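Local coordinates for Alpha/beta hydrolase (Streptomyces albidoflavus, PDB 6KSU), which probably catalyses the macrolactamization of non-ribosomal peptides by heterochiral coupling, as a cyclase related to penicillin-binding proteins and beta-lactamases, at residues Ala47-Tyr52 / Ser58-Gly63; Gly32-Glu37 / Val363-Glu368. All coordinates share one frame; numbering follows the deposited sequence.

Interaction 1. Residues Ala47-Tyr52 / Ser58-Gly63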
ATOM      1  N   ALA A  47     -12.689   9.061  12.286  1.00 22.83           N
ATOM      2  CA  ALA A  47     -11.317   9.163  11.810  1.00 19.49           C
ATOM      3  C   ALA A  47     -10.386   9.305  12.996  1.00 22.91           C
ATOM      4  O   ALA A  47     -10.785   9.731  14.087  1.00 23.35           O
ATOM      5  CB  ALA A  47     -11.151  10.344  10.832  1.00 20.16           C
ATOM      6  N   GLN A  48      -9.139   8.910  12.770  1.00 16.51           N
ATOM      7  CA  GLN A  48      -8.057   9.172  13.709  1.00 22.19           C
ATOM      8  C   GLN A  48      -6.920   9.800  12.934  1.00 19.33           C
ATOM      9  O   GLN A  48      -6.641   9.399  11.800  1.00 18.70           O
ATOM     10  CB  GLN A  48      -7.536   7.909  14.415  1.00 18.34           C
ATOM     11  CG  GLN A  48      -8.559   7.117  15.190  1.00 22.87           C
ATOM     12  CD  GLN A  48      -8.053   5.711  15.509  1.00 24.21           C
ATOM     13  OE1 GLN A  48      -7.283   5.128  14.746  1.00 30.46           O
ATOM     14  NE2 GLN A  48      -8.477   5.170  16.652  1.00 17.80           N
ATOM     15  N   LEU A  49      -6.290  10.798  13.545  1.00 18.51           N
ATOM     16  CA  LEU A  49      -5.071  11.402  13.034  1.00 23.33           C
ATOM     17  C   LEU A  49      -4.088  11.476  14.189  1.00 20.89           C
ATOM     18  O   LEU A  49      -4.412  11.989  15.267  1.00 21.12           O
ATOM     19  CB  LEU A  49      -5.327  12.790  12.426  1.00 20.48           C
ATOM     20  CG  LEU A  49      -4.095  13.593  11.973  1.00 21.39           C
ATOM     21  CD1 LEU A  49      -3.506  13.064  10.631  1.00 23.09           C
ATOM     22  CD2 LEU A  49      -4.437  15.058  11.860  1.00 22.73           C
ATOM     23  N   SER A  50      -2.913  10.908  13.997  1.00 22.34           N
ATOM     24  CA  SER A  50      -1.878  10.976  15.018  1.00 17.71           C
ATOM     25  C   SER A  50      -0.636  11.550  14.373  1.00 17.12           C
ATOM     26  O   SER A  50      -0.262  11.119  13.288  1.00 16.04           O
ATOM     27  CB  SER A  50      -1.602   9.596  15.612  1.00 21.18           C
ATOM     28  OG  SER A  50      -2.768   9.090  16.247  1.00 22.80           O
ATOM     29  N   VAL A  51      -0.022  12.529  15.028  1.00 22.21           N
ATOM     30  CA  VAL A  51       1.170  13.203  14.528  1.00 22.25           C
ATOM     31  C   VAL A  51       2.239  13.156  15.602  1.00 25.37           C
ATOM     32  O   VAL A  51       2.018  13.642  16.718  1.00 23.68           O
ATOM     33  CB  VAL A  51       0.888  14.662  14.154  1.00 23.83           C
ATOM     34  CG1 VAL A  51       2.112  15.293  13.505  1.00 19.69           C
ATOM     35  CG2 VAL A  51      -0.348  14.751  13.278  1.00 23.24           C
ATOM     36  N   TYR A  52       3.397  12.581  15.273  1.00 23.70           N
ATOM     37  CA  TYR A  52       4.573  12.689  16.119  1.00 23.50           C
ATOM     38  C   TYR A  52       5.471  13.760  15.518  1.00 27.26           C
ATOM     39  O   TYR A  52       5.822  13.691  14.337  1.00 25.47           O
ATOM     40  CB  TYR A  52       5.296  11.352  16.255  1.00 22.74           C
ATOM     41  CG  TYR A  52       6.555  11.416  17.092  1.00 25.12           C
ATOM     42  CD1 TYR A  52       6.515  11.348  18.495  1.00 29.44           C
ATOM     43  CD2 TYR A  52       7.790  11.565  16.481  1.00 24.73           C
ATOM     44  CE1 TYR A  52       7.706  11.407  19.248  1.00 28.10           C
ATOM     45  CE2 TYR A  52       8.940  11.630  17.200  1.00 29.57           C
ATOM     46  CZ  TYR A  52       8.909  11.552  18.584  1.00 26.00           C
ATOM     47  OH  TYR A  52      10.111  11.621  19.243  1.00 29.37           O
ATOM     48  N   SER A  58       0.700  13.948  19.129  1.00 23.99           N
ATOM     49  CA  SER A  58      -0.649  14.507  19.132  1.00 27.28           C
ATOM     50  C   SER A  58      -1.598  13.427  18.645  1.00 29.03           C
ATOM     51  O   SER A  58      -1.322  12.787  17.625  1.00 24.21           O
ATOM     52  CB  SER A  58      -0.771  15.729  18.211  1.00 28.95           C
ATOM     53  OG  SER A  58      -0.074  16.849  18.723  1.00 32.38           O
ATOM     54  N   GLU A  59      -2.716  13.235  19.349  1.00 29.00           N
ATOM     55  CA  GLU A  59      -3.690  12.202  19.001  1.00 28.89           C
ATOM     56  C   GLU A  59      -5.057  12.841  18.834  1.00 28.78           C
ATOM     57  O   GLU A  59      -5.643  13.326  19.807  1.00 29.49           O
ATOM     58  CB  GLU A  59      -3.766  11.097  20.058  1.00 30.43           C
ATOM     59  CG  GLU A  59      -2.452  10.466  20.458  1.00 23.15           C
ATOM     60  CD  GLU A  59      -2.667   9.252  21.354  1.00 33.85           C
ATOM     61  OE1 GLU A  59      -2.745   8.132  20.801  1.00 30.26           O
ATOM     62  OE2 GLU A  59      -2.803   9.418  22.605  1.00 34.53           O
ATOM     63  N   TYR A  60      -5.572  12.816  17.614  1.00 21.55           N
ATOM     64  CA  TYR A  60      -6.886  13.350  17.323  1.00 22.85           C
ATOM     65  C   TYR A  60      -7.777  12.189  16.921  1.00 26.36           C
ATOM     66  O   TYR A  60      -7.313  11.239  16.282  1.00 29.75           O
ATOM     67  CB  TYR A  60      -6.804  14.389  16.219  1.00 23.32           C
ATOM     68  CG  TYR A  60      -5.693  15.421  16.410  1.00 28.22           C
ATOM     69  CD1 TYR A  60      -5.878  16.554  17.207  1.00 28.59           C
ATOM     70  CD2 TYR A  60      -4.464  15.271  15.781  1.00 30.68           C
ATOM     71  CE1 TYR A  60      -4.863  17.499  17.374  1.00 26.72           C
ATOM     72  CE2 TYR A  60      -3.448  16.213  15.941  1.00 30.02           C
ATOM     73  CZ  TYR A  60      -3.656  17.332  16.734  1.00 28.17           C
ATOM     74  OH  TYR A  60      -2.636  18.261  16.880  1.00 24.60           O
ATOM     75  N   ALA A  61      -9.043  12.243  17.326  1.00 23.98           N
ATOM     76  CA  ALA A  61      -9.987  11.173  17.040  1.00 22.42           C
ATOM     77  C   ALA A  61     -11.384  11.739  17.150  1.00 27.25           C
ATOM     78  O   ALA A  61     -11.673  12.476  18.094  1.00 23.45           O
ATOM     79  CB  ALA A  61      -9.847   9.996  18.003  1.00 17.31           C
ATOM     80  N   THR A  62     -12.254  11.366  16.209  1.00 23.54           N
ATOM     81  CA  THR A  62     -13.588  11.941  16.179  1.00 24.12           C
ATOM     82  C   THR A  62     -14.543  10.965  15.512  1.00 26.00           C
ATOM     83  O   THR A  62     -14.131  10.029  14.815  1.00 20.84           O
ATOM     84  CB  THR A  62     -13.567  13.289  15.457  1.00 31.65           C
ATOM     85  OG1 THR A  62     -14.777  14.006  15.709  1.00 32.57           O
ATOM     86  CG2 THR A  62     -13.356  13.094  13.931  1.00 29.34           C
ATOM     87  N   GLY A  63     -15.836  11.187  15.755  1.00 21.79           N
ATOM     88  CA  GLY A  63     -16.856  10.491  14.999  1.00 17.31           C
ATOM     89  C   GLY A  63     -17.179   9.113  15.534  1.00 17.60           C
ATOM     90  O   GLY A  63     -16.938   8.789  16.693  1.00 20.75           O
TER
HETATM   91  O   HOH W   1      -5.437   9.537  17.023  1.00 25.03           O
HETATM   92  O   HOH W   2       2.415  16.643  17.891  1.00 30.43           O
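Leu49 and Tyr60 form the central pair of a beta hairpin, strands 46-53 and 56-63, at one edge of the antiparallel sheet of the beta-lactamase/penicillin-binding-protein fold. The strands run at 172° to each other. Ala47 with Thr62, Leu49 with Tyr60 and Val51 with Ser58 are hydrogen-bonded pairs, each closed by two backbone bonds; Gln48 with Ala61 and Ser50 with Glu59 are the non-hydrogen-bonded pairs between them. The bond from Tyr60 N to Leu49 O is short, 2.7 Å, and its return, Leu49 N to Tyr60 O, spans 3.0 Å.

The Tyr60 side chain leaves on the face that also carries Leu49 and Val51. Its CB packs 3.5 Å from Leu49 O, and with CG beside the backbone N (chi1 -47°) the ring turns one edge to the neighbouring strand. CD2 of that edge meets Leu49 O at 3.3 Å, the oxygen lying near the ring plane, and also rests against Leu49 CD2 at 3.9 Å, the two side chains lying alongside each other. One atom further, CE2 approaches Val51 CG2 at 4.3 Å. At the tip, OH leaves the hairpin for a hydrogen bond with Arg28 O on helix 23-41, whose Val31 and Phe35 also touch the side chain; this face thus joins sheet to helix.

On the face of Ser50 and Glu59, helix 261-268 takes over: the OG of Ser50 and OE1 of Glu59 both bond to Thr262 OG1. Water 1 donates to Tyr60 O at 2.6 Å and bonds to Ser50 OG at 2.8 Å, giving that carbonyl a second partner besides Leu49 N. Near the turn, water 2 donates to Val51 O, which also accepts from Ser58 N, and bonds to Ser58 OG.

Interaction 2. Residues Gly32-Glu37 / Val363-Glu368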
ATOM      1  N   GLY A  32      -5.445  19.854  14.893  1.00 31.61           N
ATOM      2  CA  GLY A  32      -6.724  19.356  15.372  1.00 30.85           C
ATOM      3  C   GLY A  32      -7.903  20.138  14.825  1.00 32.24           C
ATOM      4  O   GLY A  32      -8.909  19.557  14.405  1.00 30.97           O
ATOM      5  N   ALA A  33      -7.798  21.467  14.822  1.00 28.65           N
ATOM      6  CA  ALA A  33      -8.880  22.272  14.271  1.00 31.92           C
ATOM      7  C   ALA A  33      -9.036  22.019  12.780  1.00 33.26           C
ATOM      8  O   ALA A  33     -10.161  21.966  12.273  1.00 36.79           O
ATOM      9  CB  ALA A  33      -8.630  23.755  14.543  1.00 31.15           C
ATOM     10  N   LEU A  34      -7.924  21.815  12.073  1.00 31.69           N
ATOM     11  CA  LEU A  34      -7.997  21.498  10.654  1.00 31.08           C
ATOM     12  C   LEU A  34      -8.643  20.137  10.440  1.00 34.28           C
ATOM     13  O   LEU A  34      -9.577  19.998   9.637  1.00 29.40           O
ATOM     14  CB  LEU A  34      -6.601  21.537  10.044  1.00 33.75           C
ATOM     15  CG  LEU A  34      -6.608  21.433   8.524  1.00 36.94           C
ATOM     16  CD1 LEU A  34      -7.198  22.715   7.944  1.00 37.45           C
ATOM     17  CD2 LEU A  34      -5.224  21.162   7.988  1.00 30.04           C
ATOM     18  N   PHE A  35      -8.168  19.128  11.179  1.00 30.79           N
ATOM     19  CA  PHE A  35      -8.715  17.772  11.101  1.00 28.60           C
ATOM     20  C   PHE A  35     -10.222  17.757  11.338  1.00 29.49           C
ATOM     21  O   PHE A  35     -10.971  17.100  10.608  1.00 28.74           O
ATOM     22  CB  PHE A  35      -7.975  16.902  12.126  1.00 26.32           C
ATOM     23  CG  PHE A  35      -8.492  15.497  12.264  1.00 26.19           C
ATOM     24  CD1 PHE A  35      -8.393  14.593  11.228  1.00 23.42           C
ATOM     25  CD2 PHE A  35      -9.037  15.067  13.469  1.00 28.24           C
ATOM     26  CE1 PHE A  35      -8.821  13.268  11.395  1.00 22.82           C
ATOM     27  CE2 PHE A  35      -9.486  13.751  13.641  1.00 25.32           C
ATOM     28  CZ  PHE A  35      -9.387  12.858  12.615  1.00 22.51           C
ATOM     29  N   GLU A  36     -10.687  18.490  12.352  1.00 35.81           N
ATOM     30  CA  GLU A  36     -12.117  18.526  12.650  1.00 38.19           C
ATOM     31  C   GLU A  36     -12.908  19.146  11.505  1.00 33.75           C
ATOM     32  O   GLU A  36     -13.911  18.578  11.044  1.00 31.09           O
ATOM     33  CB  GLU A  36     -12.359  19.294  13.946  1.00 40.99           C
ATOM     34  CG  GLU A  36     -13.419  18.665  14.803  1.00 45.55           C
ATOM     35  CD  GLU A  36     -12.970  17.322  15.326  1.00 50.46           C
ATOM     36  OE1 GLU A  36     -12.219  17.278  16.334  1.00 52.87           O
ATOM     37  OE2 GLU A  36     -13.371  16.311  14.719  1.00 53.90           O
ATOM     38  N   GLU A  37     -12.463  20.313  11.023  1.00 36.62           N
ATOM     39  CA  GLU A  37     -13.151  20.952   9.901  1.00 35.28           C
ATOM     40  C   GLU A  37     -13.243  20.002   8.716  1.00 34.48           C
ATOM     41  O   GLU A  37     -14.312  19.856   8.110  1.00 30.33           O
ATOM     42  CB  GLU A  37     -12.438  22.247   9.480  1.00 33.81           C
ATOM     43  CG  GLU A  37     -12.275  23.365  10.539  1.00 50.75           C
ATOM     44  CD  GLU A  37     -13.299  23.339  11.689  1.00 56.93           C
ATOM     45  OE1 GLU A  37     -14.520  23.456  11.421  1.00 61.79           O
ATOM     46  OE2 GLU A  37     -12.876  23.231  12.865  1.00 50.25           O
ATOM     47  N   VAL A 363      -3.516  16.782   3.007  1.00 30.92           N
ATOM     48  CA  VAL A 363      -2.180  17.017   2.465  1.00 33.81           C
ATOM     49  C   VAL A 363      -2.056  18.448   1.956  1.00 32.29           C
ATOM     50  O   VAL A 363      -1.032  19.109   2.159  1.00 34.29           O
ATOM     51  CB  VAL A 363      -1.856  15.986   1.371  1.00 34.71           C
ATOM     52  CG1 VAL A 363      -0.658  16.433   0.591  1.00 34.44           C
ATOM     53  CG2 VAL A 363      -1.618  14.594   1.985  1.00 31.85           C
ATOM     54  N   ALA A 364      -3.108  18.962   1.326  1.00 27.54           N
ATOM     55  CA  ALA A 364      -3.056  20.312   0.780  1.00 30.45           C
ATOM     56  C   ALA A 364      -3.174  21.382   1.850  1.00 32.97           C
ATOM     57  O   ALA A 364      -2.597  22.461   1.694  1.00 37.54           O
ATOM     58  CB  ALA A 364      -4.163  20.508  -0.256  1.00 31.15           C
ATOM     59  N   ARG A 365      -3.892  21.120   2.942  1.00 35.02           N
ATOM     60  CA  ARG A 365      -4.126  22.164   3.939  1.00 32.89           C
ATOM     61  C   ARG A 365      -3.199  22.096   5.149  1.00 37.54           C
ATOM     62  O   ARG A 365      -2.916  23.141   5.750  1.00 36.47           O
ATOM     63  CB  ARG A 365      -5.587  22.123   4.388  1.00 33.17           C
ATOM     64  CG  ARG A 365      -6.520  22.379   3.215  1.00 37.29           C
ATOM     65  CD  ARG A 365      -7.742  23.204   3.569  1.00 42.59           C
ATOM     66  NE  ARG A 365      -7.459  24.192   4.595  1.00 42.59           N
ATOM     67  CZ  ARG A 365      -8.382  24.688   5.407  1.00 40.59           C
ATOM     68  NH1 ARG A 365      -9.646  24.296   5.284  1.00 33.86           N
ATOM     69  NH2 ARG A 365      -8.038  25.574   6.335  1.00 41.09           N
ATOM     70  N   LEU A 366      -2.671  20.909   5.504  1.00 35.20           N
ATOM     71  CA  LEU A 366      -1.690  20.827   6.589  1.00 34.19           C
ATOM     72  C   LEU A 366      -0.476  21.743   6.410  1.00 37.72           C
ATOM     73  O   LEU A 366       0.177  22.068   7.413  1.00 37.19           O
ATOM     74  CB  LEU A 366      -1.197  19.387   6.783  1.00 33.30           C
ATOM     75  CG  LEU A 366      -2.092  18.331   7.464  1.00 30.84           C
ATOM     76  CD1 LEU A 366      -1.555  16.931   7.130  1.00 31.97           C
ATOM     77  CD2 LEU A 366      -2.165  18.535   8.969  1.00 34.55           C
ATOM     78  N   PRO A 367      -0.099  22.169   5.191  1.00 39.46           N
ATOM     79  CA  PRO A 367       0.981  23.171   5.112  1.00 40.18           C
ATOM     80  C   PRO A 367       0.719  24.420   5.934  1.00 41.15           C
ATOM     81  O   PRO A 367       1.680  25.041   6.404  1.00 45.37           O
ATOM     82  CB  PRO A 367       1.061  23.480   3.614  1.00 42.93           C
ATOM     83  CG  PRO A 367       0.729  22.173   2.980  1.00 43.03           C
ATOM     84  CD  PRO A 367      -0.328  21.543   3.872  1.00 37.45           C
ATOM     85  N   GLU A 368      -0.540  24.796   6.161  1.00 33.93           N
ATOM     86  CA  GLU A 368      -0.808  25.957   7.001  1.00 43.42           C
ATOM     87  C   GLU A 368      -0.546  25.692   8.493  1.00 48.11           C
ATOM     88  O   GLU A 368      -0.900  26.528   9.327  1.00 53.70           O
ATOM     89  CB  GLU A 368      -2.234  26.468   6.761  1.00 43.86           C
ATOM     90  CG  GLU A 368      -3.338  25.809   7.544  1.00 50.23           C
ATOM     91  CD  GLU A 368      -4.709  26.101   6.942  1.00 49.22           C
ATOM     92  OE1 GLU A 368      -4.781  26.341   5.707  1.00 42.72           O
ATOM     93  OE2 GLU A 368      -5.706  26.088   7.702  1.00 50.92           O
TER
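Leu34 and Leu366 mark the closest backbone approach, CA atoms 7.5 Å apart, where helix 23-41 passes the carboxy-terminal end of helix 355-365 and the short 3-10 segment that follows it. Leu34 makes the contact with its two methyls. CD1 sits over the centre of one face of the Arg365 guanidinium, 3.4 Å from both Arg365 CZ and Arg365 NH2. CD2 turns to the backbone, 3.6 Å from Leu366 N, and meets Leu366 CD2 at 4.1 Å. The Arg365 chain, bent at chi2 and chi3 (-143° and 34°), curls its head over the leucine, its CB also touching CD2 of Leu34. Glu368 holds that head at the edge in a salt bridge: Arg365 NH2 reaches Glu368 OE2 at 2.8 Å, on the syn side of the carboxylate, with a weak bond from NH2 to Glu368 OE1. OE2 in turn lies 3.7 Å from Leu34 CD1, so both partners of the ion pair lie against the same side of this methyl. Deeper in, Leu366 touches Val31 of helix 23-41 and Leu371 of the following loop; helix 23-41 thus lies on strands 46-53 and 56-63 through Phe35 and against the end of helix 355-365 through the adjoining Leu34.

Helix 23-41 is the element common to both contacts: interaction 1 is the hairpin next to it in the chain, and interaction 2 sets an adjoining flank of it against the end of helix 355-365, more than 300 residues on. Their centres lie 12 Å apart. Phe35 bridges them by packing on Ala47 and Tyr60, and Glu36 OE2 bonds to Thr62 OG1. In interaction 1 the strand 47-52 is buried and the edge strand 58-63 is more exposed; main-chain hydrogen bonds dominate. Interaction 2 is smaller and rests on contacts of Leu34 with side chains and backbone, without hydrogen bonds between the segments, with buried leucines inside and a salt bridge within 363-368 towards the surface.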